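Local coordinates for putative uncharacterized protein (Helicobacter pylori, PDB 3TDG) that probably acts as a thiol-disulfide oxidoreductase of the DsbG family, a two-subunit protein with a thioredoxin-fold domain that probably works as a reductase, at residues Thr244-Lys247 and Ile248-Gly252; Pro157-Pro160 and His161-Lys164; Gln32-Leu35 and Val36-Glu40. All blocks are in the same frame, centred on the assembly; numbering follows the deposited sequence.

Interaction 1 of 3, residues Thr244-Lys247 and Ile248-Gly252; sequences TTKK and IFESG
Thr245 and Phe249, one helical turn apart, lie side by side and point the same way, so that the methyl CG2 of Thr245 meets the ring margin, 3.8 Å from Phe249 CD2. With OG1 of Thr245 beside the backbone N (chi1 -62°), CG2 is anti to that N, which sends the methyl to the ring and leaves OG1 to bond to Val241 O and Gly184 N. The ring edge also comes up to the Thr245 carbonyl, with CD2 of Phe249 3.2 Å from O of Thr245, while CG2 of Ile248 sits over one ring face, offset toward the rim. The ring stacks further on Trp185. All this belongs to the C-terminal part of helix 235-249, in the thioredoxin-fold domain, and its backbone is held by two i to i+4 bonds: Ile248 N donates to Thr244 O at 3.2 Å and Phe249 N to Thr245 O at 3.2 Å. On the neighbouring flank Ile248 reaches back to Thr244, its CD1 4.1 Å from Thr244 CG2; the beta-branched pair suits a buried strip, and Ile248 continues onto Ile127 of helix 98-129. The outward side is polar. Lys246 crosses Glu250 obliquely, with NZ of Lys246 4.7 Å from OE2 of Glu250, too far for a salt bridge, though the opposite charges would probably attract weakly at that distance. Beyond Phe249 a water links Lys247 O and Ser251 N, accepting from Ser251 N at 3.0 Å. Gly252 then turns to positive phi (83°), a conformation in which a side chain would press against the preceding carbonyl.

Interaction 2 of 3, residues Pro157-Pro160 and His161-Lys164; sequences PMCP and HCQK
A thioredoxin-type CxxC motif at the start of helix 160-167 brings Cys159 and Cys162 together, and in this family such a pair probably forms the redox centre. The two sulfurs stand 3.5 Å apart, SG of Cys159 to SG of Cys162, much longer than a disulfide bond, so the cysteines are modelled as separate thiols. Cys159 occupies the N-cap position. Its SG, anti to the backbone N (chi1 168°), swings over the first turn and accepts a hydrogen bond from Cys162 N at 3.5 Å, with an N-H...S angle of 151°. Sulfur here does what serine or aspartate oxygen does at many helix starts. Cys162 SG lies beside its own backbone N and meets Cys159 CB at 3.7 Å; Val257 and Pro258 touch the Cys162 side chain, and Leu186 touches Cys159. Pro160 suits the first helical turn because no N-H is needed there and its ring holds phi near the helical value (-57° here). His161, an exposed residue of the same turn, brings its CB to 4.0 Å from Cys159 SG. The backbone completes the turn, with Gln163 N donating to Cys159 O at 2.9 Å and Lys164 N to Pro160 O, also at 2.9 Å. Glutamine suits the next position because its amide can face two ways: NE2 of Gln163 bonds to Thr224 OG1, while the extended chain passes over Pro160 and sets OE1 of Gln163 3.4 Å from Pro160 CA.

Interaction 3 of 3, residues Gln32-Leu35 and Val36-Glu40; sequences QDNL and VSVIE
Three successive i to i+4 bonds wind the first turns of helix 33-43 in the DsbG N-terminal domain: Ser37 N to Asp33 O at 3.0 Å, Val38 N to Asn34 O at 2.8 Å and Ile39 N to Leu35 O at 3.0 Å. Leu35 and Ile39 form the apolar stripe, running side by side and pointing the same way, with their ends meeting at CD1 of Leu35 and CD1 of Ile39, 3.8 Å apart. Leu35 holds an unusual first torsion (chi1 96°), which keeps its branch close over the next peptide, CG of Leu35 lying 3.1 Å from Val36 N. Leucine and isoleucine suit this place because the stripe faces strand 85-88, where Ile86 touches Leu35, Val38 and Ile39, and Leu35 also packs on Ile49 of strand 48-54. Thus the helix lies against the two outermost strands of the four-stranded antiparallel sheet. Val36, next along, lays its CG2 near Gln32 O at 3.5 Å and meets Ile49 as well. The second subunit adds to the burial, with Phe94 of that chain on Ile39 and its Ser95 on Val38. Asn34 belongs to the polar flank: its CG is anti to the backbone N (chi1 -162°), and this leans the amide beside its own carbonyl carbon, toward the next turn, where the Val38 methyl lies. ND2 bonds to Asn84 OD1 and Asp82 O, tying the helix to the turn before strand 85-88. An amide suits that spot, as its N-H groups can serve two acceptors at once. Its carbon neighbour is the Val38 methyl, CG2 lying 4.1 Å from Asn34 ND2.

Along the chain interaction 3 comes first, then interaction 2, then interaction 1. Interaction 3 lies on helix 33-43 against the antiparallel sheet of the N-terminal domain, and reaches the second subunit. The other two belong to the thioredoxin-fold domain beyond the long helix 98-129: interaction 2 follows strand 150-155 and opens helix 160-167, while interaction 1 lies toward the C-terminal end of helix 235-249. Their centres are 19 Å apart and their nearest atoms about 8 Å, without touching. Interaction 3, across the chain's centre from both, stands 53 Å from interaction 2 and 41 Å from interaction 1, centre to centre. A contact with the second subunit is thus far from the probable redox centre.

Interaction 1 of 3, residues Thr244-Lys247 and Ile248-Gly252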
ATOM      1  N   THR A 244      -2.873 -24.846  -8.857  1.00 42.33           N
ATOM      2  CA  THR A 244      -1.748 -24.953  -7.943  1.00 41.54           C
ATOM      3  C   THR A 244      -0.579 -24.050  -8.403  1.00 41.03           C
ATOM      4  O   THR A 244       0.020 -23.328  -7.593  1.00 40.07           O
ATOM      5  CB  THR A 244      -1.292 -26.414  -7.781  1.00 41.45           C
ATOM      6  OG1 THR A 244      -2.416 -27.223  -7.425  1.00 41.06           O
ATOM      7  CG2 THR A 244      -0.233 -26.554  -6.689  1.00 41.67           C
ATOM      8  N   THR A 245      -0.294 -24.086  -9.706  1.00 40.58           N
ATOM      9  CA  THR A 245       0.810 -23.345 -10.308  1.00 40.66           C
ATOM     10  C   THR A 245       0.569 -21.834 -10.196  1.00 41.64           C
ATOM     11  O   THR A 245       1.469 -21.084  -9.797  1.00 40.77           O
ATOM     12  CB  THR A 245       1.010 -23.762 -11.789  1.00 40.24           C
ATOM     13  OG1 THR A 245       1.339 -25.158 -11.844  1.00 39.42           O
ATOM     14  CG2 THR A 245       2.129 -22.964 -12.470  1.00 40.30           C
ATOM     15  N   LYS A 246      -0.641 -21.397 -10.550  1.00 42.91           N
ATOM     16  CA  LYS A 246      -1.021 -19.975 -10.439  1.00 44.90           C
ATOM     17  C   LYS A 246      -0.727 -19.392  -9.065  1.00 44.72           C
ATOM     18  O   LYS A 246      -0.255 -18.257  -8.970  1.00 45.17           O
ATOM     19  CB  LYS A 246      -2.509 -19.772 -10.735  1.00 45.66           C
ATOM     20  CG  LYS A 246      -2.846 -19.472 -12.193  1.00 49.68           C
ATOM     21  CD  LYS A 246      -4.215 -18.780 -12.333  1.00 54.08           C
ATOM     22  CE  LYS A 246      -4.276 -17.495 -11.507  1.00 56.83           C
ATOM     23  NZ  LYS A 246      -5.292 -16.533 -12.048  1.00 60.68           N
ATOM     24  N   LYS A 247      -0.996 -20.175  -8.019  1.00 45.05           N
ATOM     25  CA  LYS A 247      -0.902 -19.725  -6.623  1.00 46.02           C
ATOM     26  C   LYS A 247       0.530 -19.720  -6.086  1.00 45.75           C
ATOM     27  O   LYS A 247       0.879 -18.920  -5.195  1.00 45.15           O
ATOM     28  CB  LYS A 247      -1.782 -20.597  -5.717  1.00 46.34           C
ATOM     29  CG  LYS A 247      -3.270 -20.203  -5.689  1.00 50.07           C
ATOM     30  CD  LYS A 247      -4.104 -21.191  -4.850  1.00 54.26           C
ATOM     31  CE  LYS A 247      -5.567 -20.766  -4.758  1.00 56.34           C
ATOM     32  NZ  LYS A 247      -6.335 -21.250  -5.945  1.00 60.71           N
ATOM     33  N   ILE A 248       1.344 -20.640  -6.596  1.00 44.83           N
ATOM     34  CA  ILE A 248       2.771 -20.633  -6.301  1.00 44.61           C
ATOM     35  C   ILE A 248       3.410 -19.347  -6.840  1.00 44.37           C
ATOM     36  O   ILE A 248       4.176 -18.714  -6.134  1.00 44.84           O
ATOM     37  CB  ILE A 248       3.478 -21.867  -6.872  1.00 44.13           C
ATOM     38  CG1 ILE A 248       3.065 -23.116  -6.097  1.00 44.14           C
ATOM     39  CG2 ILE A 248       5.002 -21.712  -6.790  1.00 44.39           C
ATOM     40  CD1 ILE A 248       3.206 -24.401  -6.911  1.00 42.35           C
ATOM     41  N   PHE A 249       3.061 -18.952  -8.062  1.00 44.54           N
ATOM     42  CA  PHE A 249       3.741 -17.847  -8.746  1.00 45.37           C
ATOM     43  C   PHE A 249       3.040 -16.487  -8.630  1.00 46.69           C
ATOM     44  O   PHE A 249       3.570 -15.476  -9.087  1.00 46.95           O
ATOM     45  CB  PHE A 249       3.993 -18.192 -10.229  1.00 44.50           C
ATOM     46  CG  PHE A 249       4.973 -19.320 -10.424  1.00 43.84           C
ATOM     47  CD1 PHE A 249       6.349 -19.081 -10.402  1.00 41.42           C
ATOM     48  CD2 PHE A 249       4.524 -20.622 -10.604  1.00 42.49           C
ATOM     49  CE1 PHE A 249       7.253 -20.135 -10.572  1.00 42.75           C
ATOM     50  CE2 PHE A 249       5.422 -21.688 -10.762  1.00 42.56           C
ATOM     51  CZ  PHE A 249       6.784 -21.447 -10.743  1.00 41.02           C
ATOM     52  N   GLU A 250       1.868 -16.473  -8.005  1.00 47.91           N
ATOM     53  CA  GLU A 250       1.018 -15.285  -7.871  1.00 49.73           C
ATOM     54  C   GLU A 250       1.685 -14.045  -7.274  1.00 49.60           C
ATOM     55  O   GLU A 250       1.577 -12.967  -7.824  1.00 50.43           O
ATOM     56  CB  GLU A 250      -0.168 -15.640  -6.983  1.00 50.23           C
ATOM     57  CG  GLU A 250      -1.437 -14.966  -7.369  1.00 53.90           C
ATOM     58  CD  GLU A 250      -2.637 -15.742  -6.878  1.00 57.80           C
ATOM     59  OE1 GLU A 250      -2.677 -16.083  -5.669  1.00 57.57           O
ATOM     60  OE2 GLU A 250      -3.524 -16.026  -7.716  1.00 60.69           O
ATOM     61  N   SER A 251       2.347 -14.206  -6.134  1.00 50.02           N
ATOM     62  CA  SER A 251       2.856 -13.072  -5.359  1.00 50.04           C
ATOM     63  C   SER A 251       4.138 -12.503  -5.950  1.00 50.65           C
ATOM     64  O   SER A 251       4.490 -11.344  -5.711  1.00 50.68           O
ATOM     65  CB  SER A 251       3.135 -13.523  -3.938  1.00 49.68           C
ATOM     66  OG  SER A 251       4.127 -14.538  -3.952  1.00 49.87           O
ATOM     67  N   GLY A 252       4.857 -13.323  -6.710  1.00 50.48           N
ATOM     68  CA  GLY A 252       6.117 -12.876  -7.285  1.00 49.98           C
ATOM     69  C   GLY A 252       7.241 -13.023  -6.294  1.00 48.99           C
ATOM     70  O   GLY A 252       8.337 -12.524  -6.514  1.00 49.48           O
TER
HETATM   71  O   HOH W   1       2.542 -16.656  -4.437  1.00 50.28           O

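Interaction 2 of 3, residues Pro157-Pro160 and His161-Lys164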
ATOM      1  N   PRO A 157       8.585 -29.401 -16.015  1.00 37.98           N
ATOM      2  CA  PRO A 157       9.084 -30.521 -16.813  1.00 38.51           C
ATOM      3  C   PRO A 157       9.485 -30.176 -18.271  1.00 39.40           C
ATOM      4  O   PRO A 157      10.019 -31.048 -18.959  1.00 40.22           O
ATOM      5  CB  PRO A 157       7.930 -31.534 -16.769  1.00 38.62           C
ATOM      6  CG  PRO A 157       6.710 -30.755 -16.422  1.00 38.97           C
ATOM      7  CD  PRO A 157       7.113 -29.397 -15.905  1.00 38.32           C
ATOM      8  N   MET A 158       9.232 -28.945 -18.723  1.00 39.31           N
ATOM      9  CA  MET A 158       9.680 -28.476 -20.047  1.00 39.92           C
ATOM     10  C   MET A 158      10.867 -27.508 -19.948  1.00 39.91           C
ATOM     11  O   MET A 158      11.138 -26.744 -20.865  1.00 40.90           O
ATOM     12  CB  MET A 158       8.530 -27.816 -20.835  1.00 39.88           C
ATOM     13  CG  MET A 158       7.390 -28.769 -21.292  1.00 40.01           C
ATOM     14  SD  MET A 158       7.876 -30.265 -22.199  1.00 45.34           S
ATOM     15  CE  MET A 158       8.143 -29.595 -23.852  1.00 43.81           C
ATOM     16  N   CYS A 159      11.577 -27.529 -18.828  1.00 39.56           N
ATOM     17  CA  CYS A 159      12.618 -26.554 -18.609  1.00 39.16           C
ATOM     18  C   CYS A 159      13.954 -27.282 -18.571  1.00 38.50           C
ATOM     19  O   CYS A 159      14.150 -28.151 -17.729  1.00 38.73           O
ATOM     20  CB  CYS A 159      12.335 -25.799 -17.306  1.00 39.42           C
ATOM     21  SG  CYS A 159      13.663 -24.765 -16.656  1.00 41.90           S
ATOM     22  N   PRO A 160      14.872 -26.960 -19.510  1.00 38.26           N
ATOM     23  CA  PRO A 160      16.188 -27.606 -19.493  1.00 37.92           C
ATOM     24  C   PRO A 160      16.955 -27.429 -18.194  1.00 37.70           C
ATOM     25  O   PRO A 160      17.623 -28.357 -17.753  1.00 38.01           O
ATOM     26  CB  PRO A 160      16.917 -26.918 -20.656  1.00 38.25           C
ATOM     27  CG  PRO A 160      15.797 -26.692 -21.646  1.00 37.08           C
ATOM     28  CD  PRO A 160      14.667 -26.204 -20.760  1.00 37.80           C
ATOM     29  N   HIS A 161      16.856 -26.267 -17.562  1.00 38.19           N
ATOM     30  CA  HIS A 161      17.517 -26.106 -16.256  1.00 38.20           C
ATOM     31  C   HIS A 161      16.925 -27.009 -15.163  1.00 37.88           C
ATOM     32  O   HIS A 161      17.639 -27.504 -14.280  1.00 37.03           O
ATOM     33  CB  HIS A 161      17.545 -24.633 -15.850  1.00 38.36           C
ATOM     34  CG  HIS A 161      18.663 -23.872 -16.488  1.00 40.50           C
ATOM     35  ND1 HIS A 161      19.716 -23.349 -15.765  1.00 40.69           N
ATOM     36  CD2 HIS A 161      18.922 -23.588 -17.790  1.00 41.58           C
ATOM     37  CE1 HIS A 161      20.559 -22.750 -16.591  1.00 42.51           C
ATOM     38  NE2 HIS A 161      20.102 -22.883 -17.824  1.00 41.29           N
ATOM     39  N   CYS A 162      15.619 -27.246 -15.238  1.00 37.82           N
ATOM     40  CA  CYS A 162      14.968 -28.199 -14.326  1.00 38.42           C
ATOM     41  C   CYS A 162      15.351 -29.642 -14.654  1.00 39.16           C
ATOM     42  O   CYS A 162      15.486 -30.466 -13.752  1.00 39.59           O
ATOM     43  CB  CYS A 162      13.452 -27.998 -14.317  1.00 37.90           C
ATOM     44  SG  CYS A 162      12.970 -26.371 -13.672  1.00 39.00           S
ATOM     45  N   GLN A 163      15.546 -29.939 -15.939  1.00 40.06           N
ATOM     46  CA  GLN A 163      16.049 -31.247 -16.357  1.00 41.60           C
ATOM     47  C   GLN A 163      17.444 -31.512 -15.795  1.00 42.29           C
ATOM     48  O   GLN A 163      17.723 -32.613 -15.324  1.00 41.85           O
ATOM     49  CB  GLN A 163      16.091 -31.359 -17.875  1.00 42.11           C
ATOM     50  CG  GLN A 163      14.770 -31.614 -18.542  1.00 43.49           C
ATOM     51  CD  GLN A 163      14.933 -31.649 -20.047  1.00 48.29           C
ATOM     52  OE1 GLN A 163      15.318 -30.651 -20.657  1.00 50.31           O
ATOM     53  NE2 GLN A 163      14.678 -32.812 -20.652  1.00 49.18           N
ATOM     54  N   LYS A 164      18.303 -30.487 -15.833  1.00 43.10           N
ATOM     55  CA  LYS A 164      19.635 -30.557 -15.223  1.00 43.69           C
ATOM     56  C   LYS A 164      19.537 -30.733 -13.711  1.00 43.40           C
ATOM     57  O   LYS A 164      20.202 -31.600 -13.128  1.00 43.46           O
ATOM     58  CB  LYS A 164      20.464 -29.309 -15.584  1.00 44.02           C
ATOM     59  CG  LYS A 164      21.594 -28.984 -14.592  1.00 46.70           C
ATOM     60  CD  LYS A 164      22.435 -27.821 -15.118  1.00 52.31           C
ATOM     61  CE  LYS A 164      22.682 -26.760 -14.060  1.00 54.98           C
ATOM     62  NZ  LYS A 164      22.407 -25.429 -14.661  1.00 55.59           N
TER

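Interaction 3 of 3, residues Gln32-Leu35 and Val36-Glu40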
ATOM      1  N   GLN A  32      16.448  -6.450  30.752  1.00 60.72           N
ATOM      2  CA  GLN A  32      15.534  -5.726  31.623  1.00 60.77           C
ATOM      3  C   GLN A  32      14.181  -6.382  31.746  1.00 60.41           C
ATOM      4  O   GLN A  32      13.388  -6.381  30.834  1.00 60.77           O
ATOM      5  CB  GLN A  32      15.348  -4.315  31.142  1.00 61.10           C
ATOM      6  CG  GLN A  32      14.669  -3.422  32.100  1.00 62.74           C
ATOM      7  CD  GLN A  32      15.633  -2.502  32.803  1.00 66.08           C
ATOM      8  OE1 GLN A  32      16.104  -1.522  32.235  1.00 67.52           O
ATOM      9  NE2 GLN A  32      15.946  -2.820  34.048  1.00 67.46           N
ATOM     10  N   ASP A  33      13.908  -6.926  32.906  1.00 59.17           N
ATOM     11  CA  ASP A  33      12.654  -7.567  33.115  1.00 58.19           C
ATOM     12  C   ASP A  33      11.530  -6.578  33.102  1.00 56.40           C
ATOM     13  O   ASP A  33      10.435  -6.912  32.726  1.00 55.66           O
ATOM     14  CB  ASP A  33      12.664  -8.319  34.427  1.00 58.76           C
ATOM     15  CG  ASP A  33      13.663  -9.429  34.431  1.00 61.53           C
ATOM     16  OD1 ASP A  33      13.604 -10.265  33.517  1.00 62.99           O
ATOM     17  OD2 ASP A  33      14.517  -9.464  35.343  1.00 64.43           O
ATOM     18  N   ASN A  34      11.787  -5.361  33.520  1.00 54.00           N
ATOM     19  CA  ASN A  34      10.692  -4.437  33.585  1.00 52.26           C
ATOM     20  C   ASN A  34      10.097  -4.076  32.237  1.00 50.30           C
ATOM     21  O   ASN A  34       8.901  -4.005  32.096  1.00 49.56           O
ATOM     22  CB  ASN A  34      11.049  -3.193  34.345  1.00 52.85           C
ATOM     23  CG  ASN A  34       9.844  -2.455  34.783  1.00 54.48           C
ATOM     24  OD1 ASN A  34       8.944  -3.021  35.363  1.00 56.44           O
ATOM     25  ND2 ASN A  34       9.798  -1.187  34.490  1.00 55.78           N
ATOM     26  N   LEU A  35      10.939  -3.841  31.252  1.00 48.07           N
ATOM     27  CA  LEU A  35      10.439  -3.495  29.948  1.00 46.34           C
ATOM     28  C   LEU A  35       9.664  -4.646  29.357  1.00 44.55           C
ATOM     29  O   LEU A  35       8.606  -4.459  28.843  1.00 43.58           O
ATOM     30  CB  LEU A  35      11.550  -3.007  29.023  1.00 45.97           C
ATOM     31  CG  LEU A  35      12.252  -3.928  28.051  1.00 46.62           C
ATOM     32  CD1 LEU A  35      11.448  -4.155  26.858  1.00 45.97           C
ATOM     33  CD2 LEU A  35      13.534  -3.323  27.660  1.00 45.89           C
ATOM     34  N   VAL A  36      10.204  -5.836  29.475  1.00 43.27           N
ATOM     35  CA  VAL A  36       9.549  -7.032  28.997  1.00 42.91           C
ATOM     36  C   VAL A  36       8.192  -7.176  29.635  1.00 42.33           C
ATOM     37  O   VAL A  36       7.247  -7.532  29.013  1.00 41.58           O
ATOM     38  CB  VAL A  36      10.372  -8.287  29.295  1.00 43.06           C
ATOM     39  CG1 VAL A  36       9.611  -9.490  28.950  1.00 43.90           C
ATOM     40  CG2 VAL A  36      11.623  -8.285  28.516  1.00 42.82           C
ATOM     41  N   SER A  37       8.114  -6.875  30.902  1.00 41.90           N
ATOM     42  CA  SER A  37       6.891  -7.058  31.613  1.00 42.23           C
ATOM     43  C   SER A  37       5.888  -5.963  31.296  1.00 41.49           C
ATOM     44  O   SER A  37       4.720  -6.211  31.200  1.00 41.10           O
ATOM     45  CB  SER A  37       7.193  -7.180  33.093  1.00 42.52           C
ATOM     46  OG  SER A  37       6.319  -6.423  33.855  1.00 46.09           O
ATOM     47  N   VAL A  38       6.369  -4.762  31.084  1.00 40.44           N
ATOM     48  CA  VAL A  38       5.495  -3.696  30.700  1.00 39.78           C
ATOM     49  C   VAL A  38       4.859  -3.992  29.348  1.00 39.29           C
ATOM     50  O   VAL A  38       3.701  -3.772  29.156  1.00 38.92           O
ATOM     51  CB  VAL A  38       6.208  -2.366  30.684  1.00 39.90           C
ATOM     52  CG1 VAL A  38       5.327  -1.331  30.167  1.00 39.35           C
ATOM     53  CG2 VAL A  38       6.667  -2.009  32.041  1.00 39.79           C
ATOM     54  N   ILE A  39       5.625  -4.524  28.428  1.00 38.23           N
ATOM     55  CA  ILE A  39       5.089  -4.839  27.141  1.00 38.55           C
ATOM     56  C   ILE A  39       4.143  -6.012  27.222  1.00 38.33           C
ATOM     57  O   ILE A  39       3.094  -5.984  26.654  1.00 37.46           O
ATOM     58  CB  ILE A  39       6.179  -5.108  26.121  1.00 38.26           C
ATOM     59  CG1 ILE A  39       6.815  -3.805  25.698  1.00 38.87           C
ATOM     60  CG2 ILE A  39       5.618  -5.738  24.903  1.00 39.05           C
ATOM     61  CD1 ILE A  39       8.142  -3.965  25.090  1.00 40.43           C
ATOM     62  N   GLU A  40       4.527  -7.042  27.945  1.00 38.21           N
ATOM     63  CA  GLU A  40       3.680  -8.197  28.072  1.00 39.23           C
ATOM     64  C   GLU A  40       2.274  -7.891  28.560  1.00 38.96           C
ATOM     65  O   GLU A  40       1.348  -8.375  28.009  1.00 39.49           O
ATOM     66  CB  GLU A  40       4.320  -9.248  28.939  1.00 38.94           C
ATOM     67  CG  GLU A  40       3.763 -10.577  28.645  1.00 42.01           C
ATOM     68  CD  GLU A  40       4.356 -11.676  29.448  1.00 43.87           C
ATOM     69  OE1 GLU A  40       4.936 -11.421  30.495  1.00 45.41           O
ATOM     70  OE2 GLU A  40       4.225 -12.803  29.019  1.00 46.48           O
TER